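PDB 5B89: cysteine desulfurase from Thermococcus onnurineus, which takes sulfur from L-cysteine with the help of pyridoxal 5'-phosphate, leaving L-alanine and probably passing the sulfur to a carrier. Local coordinates for the interface of chains A and B. Sequence-based numbering; all coordinates share one arbitrary frame. Chains: chain A/B, Cysteine desulfurase.

The interface of chains A and B. Residues chain A 262, 270-275; chain B 138-139, 142-143.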
loop_
_atom_site.group_PDB
_atom_site.type_symbol
_atom_site.label_atom_id
_atom_site.label_comp_id
_atom_site.label_asym_id
_atom_site.label_seq_id
_atom_site.Cartn_x
_atom_site.Cartn_y
_atom_site.Cartn_z
ATOM N N ILE A 262 -1.153 9.049 -10.075
ATOM C CA ILE A 262 -2.420 9.670 -10.433
ATOM C C ILE A 262 -3.350 8.642 -11.053
ATOM O O ILE A 262 -3.015 7.600 -11.627
ATOM C CB ILE A 262 -2.175 10.875 -11.369
ATOM C CG1 ILE A 262 -1.420 10.411 -12.596
ATOM C CG2 ILE A 262 -1.438 11.970 -10.625
ATOM C CD1 ILE A 262 -1.395 11.502 -13.707
ATOM N N VAL A 270 -11.871 14.523 -16.592
ATOM C CA VAL A 270 -11.025 13.726 -17.477
ATOM C C VAL A 270 -11.699 13.632 -18.826
ATOM O O VAL A 270 -12.902 13.379 -18.911
ATOM C CB VAL A 270 -10.773 12.257 -16.928
ATOM C CG1 VAL A 270 -9.923 11.461 -17.904
ATOM C CG2 VAL A 270 -10.223 12.306 -15.540
ATOM N N SER A 271 -10.946 13.836 -19.914
ATOM C CA SER A 271 -11.389 13.523 -21.243
ATOM C C SER A 271 -10.271 12.723 -21.922
ATOM O O SER A 271 -9.195 12.519 -21.281
ATOM C CB SER A 271 -11.635 14.819 -22.037
ATOM O OG SER A 271 -10.401 15.468 -22.133
ATOM N N LEU A 272 -10.487 12.237 -23.132
ATOM C CA LEU A 272 -9.437 11.555 -23.862
ATOM C C LEU A 272 -8.194 12.428 -24.044
ATOM O O LEU A 272 -7.049 11.900 -24.131
ATOM C CB LEU A 272 -9.920 10.999 -25.202
ATOM C CG LEU A 272 -10.994 9.929 -25.080
ATOM C CD1 LEU A 272 -11.421 9.441 -26.454
ATOM C CD2 LEU A 272 -10.500 8.773 -24.174
ATOM N N ASP A 273 -8.426 13.766 -24.114
ATOM C CA ASP A 273 -7.391 14.762 -24.343
ATOM C C ASP A 273 -6.653 15.176 -23.112
ATOM O O ASP A 273 -5.615 15.790 -23.249
ATOM C CB ASP A 273 -8.001 16.089 -24.893
ATOM C CG ASP A 273 -8.732 15.923 -26.201
ATOM O OD1 ASP A 273 -8.707 14.822 -26.824
ATOM O OD2 ASP A 273 -9.360 16.932 -26.605
ATOM N N GLY A 274 -7.157 14.935 -21.894
ATOM C CA GLY A 274 -6.412 15.395 -20.716
ATOM C C GLY A 274 -7.161 15.257 -19.398
ATOM O O GLY A 274 -8.199 14.596 -19.360
ATOM N N TYR A 275 -6.638 15.885 -18.351
ATOM C CA TYR A 275 -7.209 15.784 -17.042
ATOM C C TYR A 275 -7.003 16.987 -16.185
ATOM O O TYR A 275 -6.105 17.772 -16.424
ATOM C CB TYR A 275 -6.656 14.486 -16.370
ATOM C CG TYR A 275 -5.150 14.546 -16.065
ATOM C CD1 TYR A 275 -4.675 15.062 -14.867
ATOM C CD2 TYR A 275 -4.233 14.087 -16.991
ATOM C CE1 TYR A 275 -3.305 15.152 -14.625
ATOM C CE2 TYR A 275 -2.852 14.141 -16.729
ATOM C CZ TYR A 275 -2.417 14.641 -15.548
ATOM O OH TYR A 275 -1.105 14.703 -15.337
ATOM N N LEU B 138 -5.448 5.511 -17.755
ATOM C CA LEU B 138 -5.465 6.573 -18.743
ATOM C C LEU B 138 -4.515 7.691 -18.369
ATOM O O LEU B 138 -3.639 7.988 -19.109
ATOM C CB LEU B 138 -6.876 7.097 -18.910
ATOM C CG LEU B 138 -7.006 8.269 -19.847
ATOM C CD1 LEU B 138 -6.433 7.895 -21.178
ATOM C CD2 LEU B 138 -8.440 8.693 -19.996
ATOM N N LEU B 139 -4.691 8.257 -17.199
ATOM C CA LEU B 139 -3.894 9.365 -16.756
ATOM C C LEU B 139 -2.408 9.128 -16.794
ATOM O O LEU B 139 -1.670 10.016 -17.208
ATOM C CB LEU B 139 -4.347 9.847 -15.364
ATOM C CG LEU B 139 -5.389 10.937 -15.320
ATOM C CD1 LEU B 139 -6.649 10.527 -16.028
ATOM C CD2 LEU B 139 -5.646 11.336 -13.879
ATOM N N GLN B 142 -1.454 9.578 -20.344
ATOM C CA GLN B 142 -1.607 11.012 -20.721
ATOM C C GLN B 142 -0.510 11.839 -20.235
ATOM O O GLN B 142 -0.002 12.716 -21.000
ATOM C CB GLN B 142 -2.940 11.557 -20.198
ATOM C CG GLN B 142 -4.137 11.034 -20.924
ATOM C CD GLN B 142 -5.426 11.523 -20.276
ATOM O OE1 GLN B 142 -5.477 11.662 -19.043
ATOM N NE2 GLN B 142 -6.442 11.712 -21.041
ATOM N N ARG B 143 -0.086 11.706 -18.993
ATOM C CA ARG B 143 1.025 12.443 -18.388
ATOM C C ARG B 143 2.270 12.139 -19.144
ATOM O O ARG B 143 3.022 13.079 -19.514
ATOM C CB ARG B 143 1.174 12.192 -16.850
ATOM C CG ARG B 143 2.300 12.908 -16.175
ATOM C CD ARG B 143 2.334 12.553 -14.641
ATOM N NE ARG B 143 2.482 11.134 -14.387
ATOM C CZ ARG B 143 2.403 10.546 -13.185
ATOM N NH1 ARG B 143 2.177 11.307 -12.127
ATOM N NH2 ARG B 143 2.559 9.179 -13.095
#
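B:Gln142 puts its side-chain amide against the backbone of A:Ser271 and A:Leu272, at the turn of a hairpin. Its NE2 donates to the backbone O of A:Ser271 at 2.9 Å and to the backbone O of A:Leu272 at 3.2 Å. The first carbonyl takes the donor in its own plane, with a C=O...N angle of 154°. The second is met from above its plane, away from the lone pairs. Both oxygens lie close to the amide plane, and the two bonds probably help to hold the amide in this rotation. The side chain is extended beyond CG (chi2 175°), which carries the amide out to the turn. An alanine here would probably leave both carbonyls without this donor and open a gap beside the ring of A:Tyr275.

That ring and the amide run past each other in opposite directions, planes 23° apart. OE1 lies beside the ring, 3.4 Å from CD2, and does not stack on it. B:Leu139 packs on one ring face, its CG 3.7 Å from CG of A:Tyr275 and its CD2 toward the rim. Its CD1 reaches CG1 of A:Val270, which also touches CD2 of B:Leu138. A:Ile262 meets B:Arg143 tip to tip, its CG1 over one guanidinium face toward the rim, 3.7 Å from NH1. The phenol OH of A:Tyr275 rests against CB of B:Arg143.

Strands 269-271 and 274-277 of chain A lie against the start of helix 139-148 of chain B. The patch belongs to the two-fold interface of the deposited dimer, probably the working form, as is usual in this family.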